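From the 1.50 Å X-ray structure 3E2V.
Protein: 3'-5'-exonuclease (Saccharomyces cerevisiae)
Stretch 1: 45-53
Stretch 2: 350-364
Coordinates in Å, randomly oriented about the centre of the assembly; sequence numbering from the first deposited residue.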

# COMPACT_ATOMS: atom_id res chain seq x y z
N GLU A 45 8.69 -9.72 -15.15
CA GLU A 45 8.36 -10.46 -16.37
C GLU A 45 7.20 -11.44 -16.15
O GLU A 45 6.29 -11.54 -16.99
CB GLU A 45 9.61 -11.16 -16.93
CG GLU A 45 10.66 -10.15 -17.40
CD GLU A 45 12.01 -10.75 -17.79
OE1 GLU A 45 12.24 -11.96 -17.57
OE2 GLU A 45 12.83 -9.98 -18.33
N ARG A 46 7.21 -12.15 -15.02
CA ARG A 46 6.10 -13.06 -14.68
C ARG A 46 4.80 -12.28 -14.54
O ARG A 46 3.75 -12.71 -15.04
CB ARG A 46 6.38 -13.83 -13.39
CG ARG A 46 7.46 -14.88 -13.54
CD ARG A 46 7.55 -15.75 -12.32
NE ARG A 46 8.15 -15.11 -11.14
CZ ARG A 46 9.46 -15.00 -10.92
NH1 ARG A 46 10.34 -15.38 -11.86
NH2 ARG A 46 9.89 -14.45 -9.79
N ALA A 47 4.85 -11.13 -13.86
CA ALA A 47 3.66 -10.32 -13.68
C ALA A 47 3.09 -9.83 -15.03
O ALA A 47 1.89 -9.88 -15.26
CB ALA A 47 3.95 -9.14 -12.73
N ALA A 48 3.98 -9.37 -15.91
CA ALA A 48 3.57 -8.85 -17.23
C ALA A 48 2.91 -9.96 -18.05
O ALA A 48 1.91 -9.75 -18.74
CB ALA A 48 4.75 -8.27 -17.97
N GLN A 49 3.47 -11.16 -17.94
CA GLN A 49 2.93 -12.33 -18.65
C GLN A 49 1.53 -12.67 -18.14
O GLN A 49 0.70 -13.20 -18.90
CB GLN A 49 3.88 -13.52 -18.50
CG GLN A 49 3.47 -14.71 -19.35
CD GLN A 49 4.56 -15.76 -19.46
OE1 GLN A 49 5.75 -15.45 -19.62
NE2 GLN A 49 4.15 -17.02 -19.38
N ARG A 50 1.26 -12.38 -16.86
CA ARG A 50 -0.08 -12.57 -16.29
C ARG A 50 -0.89 -11.26 -16.22
O ARG A 50 -1.74 -11.07 -15.35
CB ARG A 50 0.01 -13.28 -14.92
CG ARG A 50 0.84 -14.56 -14.89
CD ARG A 50 0.40 -15.53 -16.00
NE ARG A 50 -1.05 -15.76 -15.92
CZ ARG A 50 -1.80 -16.13 -16.96
NH1 ARG A 50 -1.24 -16.32 -18.16
NH2 ARG A 50 -3.10 -16.31 -16.79
N HIS A 51 -0.61 -10.38 -17.18
CA HIS A 51 -1.45 -9.22 -17.53
C HIS A 51 -1.40 -8.06 -16.55
O HIS A 51 -2.23 -7.16 -16.63
CB HIS A 51 -2.90 -9.65 -17.78
CG HIS A 51 -3.02 -10.90 -18.59
ND1 HIS A 51 -2.57 -11.00 -19.89
CD2 HIS A 51 -3.51 -12.13 -18.27
CE1 HIS A 51 -2.78 -12.22 -20.34
NE2 HIS A 51 -3.35 -12.93 -19.38
N VAL A 52 -0.41 -8.08 -15.66
CA VAL A 52 -0.19 -6.93 -14.78
C VAL A 52 0.53 -5.86 -15.58
O VAL A 52 1.64 -6.07 -16.08
CB VAL A 52 0.58 -7.31 -13.49
CG1 VAL A 52 0.55 -6.13 -12.50
CG2 VAL A 52 -0.02 -8.56 -12.87
N LYS A 53 -0.11 -4.69 -15.69
CA LYS A 53 0.42 -3.61 -16.49
C LYS A 53 1.17 -2.59 -15.66
O LYS A 53 2.16 -2.02 -16.12
CB LYS A 53 -0.71 -2.92 -17.26
CG LYS A 53 -1.57 -3.85 -18.08
CD LYS A 53 -0.78 -4.59 -19.16
CE LYS A 53 -1.68 -5.60 -19.85
NZ LYS A 53 -0.92 -6.35 -20.90
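Stretch 2 350-364: LYMVKGRNEPCNMEQ

Stretch 2 lies against the end of the helix 45-49 and the turn that follows it, burying 657 Å² summed over both sides. It enters as extended chain through Leu350 and the strand that includes Met352 and Val353, reverses in a type II beta turn from Val353 to Arg356, and returns through Asn357 and Glu358 to a short 3-10 segment, Pro359-Cys360. This returning leg runs obliquely to the helix 45-49, in broadly the same sense. Asn361 then occupies the N-cap position of the helix that carries Met362 and Glu363, without a capping bond from its side chain. The CA traces come closest at the 3-10 segment, where Ala47 CA and Cys360 CA are 3.8 Å apart. Here Cys360 CB is the bump, seated 3.6 Å from Ala47 CA and 3.6 Å from Arg46 O, while Ala47 CB meets Pro359 CG at 4.0 Å.

Two arginines reach out from stretch 1 with CA-to-CB bonds pointing toward stretch 2. Arg46, the most extensively covered residue of stretch 1, runs between Leu350 and Glu358: its CG packs on Leu350 CB at 3.7 Å, and its guanidinium is held at the edge by Glu358, through NE to OE1 at 2.7 Å and NH2 to OE2 at 2.9 Å, a salt bridge with two hydrogen bonds. Tyr351 O lies over one face of this guanidinium, 3.0 Å from Arg46 NH1, but the angle is too poor for a hydrogen bond. Arg46 NH2 also comes within 3.4 Å of Arg356 NH2; Glu358 offsets these like charges, because its OE2 also accepts from Arg356 NH2 at 3.1 Å. The methyls of Leu350 make loose van der Waals contacts with polar atoms, CD1 4.1 Å from Gln49 OE1 and CD2 4.1 Å from Glu45 OE1.

Beyond the helix, Arg50 folds through three m rotamers and presents its guanidinium edge to Glu363, with NE to OE2 at 3.0 Å and NH2 to OE1 at 2.8 Å forming the second salt bridge. Its aliphatic part leans on the 3-10 segment, CB standing 3.7 Å from Cys360 O. Val52, just past the turn, supplies a blunt knob: its CG2 fits against the backbone at Pro359 O (3.4 Å) and Cys360 CA (4.3 Å), and touches Met362 CB at 4.1 Å. A water fills the gap beside these contacts, donating to Arg50 O at 2.9 Å and Cys360 O at 2.8 Å and accepting from Glu363 N at 3.0 Å.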

# COMPACT_ATOMS: atom_id res chain seq x y z
N LEU A 350 10.62 -19.36 -16.23
CA LEU A 350 10.44 -18.52 -15.05
C LEU A 350 9.90 -19.32 -13.88
O LEU A 350 8.95 -20.10 -14.02
CB LEU A 350 9.50 -17.36 -15.40
CG LEU A 350 10.01 -16.38 -16.46
CD1 LEU A 350 8.86 -15.49 -16.97
CD2 LEU A 350 11.17 -15.53 -15.96
N TYR A 351 10.50 -19.11 -12.71
CA TYR A 351 10.17 -19.87 -11.51
C TYR A 351 9.86 -18.96 -10.33
O TYR A 351 10.47 -17.90 -10.20
CB TYR A 351 11.36 -20.74 -11.08
CG TYR A 351 11.60 -21.96 -11.94
CD1 TYR A 351 11.16 -23.21 -11.51
CD2 TYR A 351 12.29 -21.86 -13.14
CE1 TYR A 351 11.40 -24.34 -12.29
CE2 TYR A 351 12.52 -22.99 -13.92
CZ TYR A 351 12.08 -24.22 -13.48
OH TYR A 351 12.30 -25.35 -14.24
N MET A 352 8.92 -19.40 -9.49
CA MET A 352 8.53 -18.72 -8.25
C MET A 352 9.13 -19.43 -7.05
O MET A 352 9.67 -20.54 -7.19
CB MET A 352 6.99 -18.68 -8.09
CG MET A 352 6.26 -18.09 -9.30
SD MET A 352 4.42 -18.10 -9.27
CE MET A 352 4.11 -16.79 -8.08
N VAL A 353 9.07 -18.77 -5.90
CA VAL A 353 9.58 -19.33 -4.66
C VAL A 353 8.41 -19.67 -3.75
O VAL A 353 7.56 -18.81 -3.48
CB VAL A 353 10.54 -18.34 -3.96
CG1 VAL A 353 10.91 -18.87 -2.56
CG2 VAL A 353 11.78 -18.08 -4.82
N LYS A 354 8.34 -20.92 -3.29
CA LYS A 354 7.25 -21.37 -2.42
C LYS A 354 7.17 -20.47 -1.19
O LYS A 354 8.19 -20.20 -0.55
CB LYS A 354 7.44 -22.84 -2.00
CG LYS A 354 7.43 -23.81 -3.18
CD LYS A 354 7.57 -25.25 -2.73
CE LYS A 354 7.52 -26.22 -3.92
NZ LYS A 354 6.21 -26.19 -4.65
N GLY A 355 5.97 -19.98 -0.90
CA GLY A 355 5.75 -19.12 0.26
C GLY A 355 5.95 -17.64 0.02
O GLY A 355 5.61 -16.84 0.88
N ARG A 356 6.47 -17.27 -1.15
CA ARG A 356 6.73 -15.86 -1.47
C ARG A 356 5.71 -15.42 -2.51
O ARG A 356 5.76 -15.83 -3.68
CB ARG A 356 8.16 -15.66 -2.00
CG ARG A 356 8.52 -14.20 -2.28
CD ARG A 356 9.90 -14.08 -2.91
NE ARG A 356 9.89 -14.46 -4.32
CZ ARG A 356 10.88 -14.26 -5.20
NH1 ARG A 356 12.02 -13.68 -4.83
NH2 ARG A 356 10.72 -14.66 -6.46
N ASN A 357 4.77 -14.58 -2.09
CA ASN A 357 3.74 -14.12 -3.03
C ASN A 357 4.33 -13.15 -4.06
O ASN A 357 5.40 -12.57 -3.84
CB ASN A 357 2.57 -13.50 -2.27
CG ASN A 357 1.32 -13.41 -3.11
OD1 ASN A 357 1.18 -14.10 -4.13
ND2 ASN A 357 0.40 -12.55 -2.69
N GLU A 358 3.66 -13.01 -5.21
CA GLU A 358 4.14 -12.15 -6.28
C GLU A 358 3.02 -11.36 -6.93
O GLU A 358 1.86 -11.79 -6.87
CB GLU A 358 4.83 -12.98 -7.37
CG GLU A 358 6.03 -13.78 -6.89
CD GLU A 358 6.90 -14.28 -8.04
OE1 GLU A 358 6.55 -14.03 -9.21
OE2 GLU A 358 7.93 -14.94 -7.77
N PRO A 359 3.36 -10.24 -7.58
CA PRO A 359 2.33 -9.47 -8.30
C PRO A 359 1.64 -10.26 -9.43
O PRO A 359 0.50 -9.92 -9.81
CB PRO A 359 3.09 -8.25 -8.85
CG PRO A 359 4.55 -8.66 -8.83
CD PRO A 359 4.69 -9.58 -7.64
N CYS A 360 2.28 -11.31 -9.96
CA CYS A 360 1.60 -12.10 -11.00
C CYS A 360 0.37 -12.82 -10.47
O CYS A 360 -0.39 -13.42 -11.25
CB CYS A 360 2.52 -13.11 -11.68
SG CYS A 360 3.15 -14.44 -10.62
N ASN A 361 0.16 -12.77 -9.16
CA ASN A 361 -1.00 -13.39 -8.55
C ASN A 361 -2.20 -12.46 -8.40
O ASN A 361 -3.19 -12.80 -7.76
CB ASN A 361 -0.62 -14.05 -7.22
CG ASN A 361 0.21 -15.31 -7.44
OD1 ASN A 361 0.25 -15.85 -8.54
ND2 ASN A 361 0.90 -15.75 -6.41
N MET A 362 -2.13 -11.29 -9.03
CA MET A 362 -3.29 -10.40 -9.12
C MET A 362 -4.53 -11.13 -9.63
O MET A 362 -5.63 -10.95 -9.11
CB MET A 362 -2.96 -9.21 -10.04
CG MET A 362 -2.19 -8.11 -9.30
SD MET A 362 -3.13 -7.19 -7.97
CE MET A 362 -4.14 -6.12 -9.08
N GLU A 363 -4.33 -11.94 -10.67
CA GLU A 363 -5.44 -12.67 -11.27
C GLU A 363 -6.18 -13.56 -10.28
O GLU A 363 -7.39 -13.76 -10.42
CB GLU A 363 -4.95 -13.48 -12.47
CG GLU A 363 -3.91 -14.55 -12.15
CD GLU A 363 -3.40 -15.25 -13.39
OE1 GLU A 363 -3.96 -15.04 -14.49
OE2 GLU A 363 -2.42 -16.01 -13.25
N GLN A 364 -5.48 -14.07 -9.26
CA GLN A 364 -6.14 -14.88 -8.24
C GLN A 364 -7.06 -14.03 -7.38
O GLN A 364 -8.14 -14.44 -7.02
CB GLN A 364 -5.10 -15.59 -7.35
CG GLN A 364 -4.20 -16.56 -8.08
CD GLN A 364 -3.15 -17.16 -7.17
OE1 GLN A 364 -3.18 -16.97 -5.97
NE2 GLN A 364 -2.20 -17.88 -7.75
O HOH W 1 -2.05 -11.62 -12.55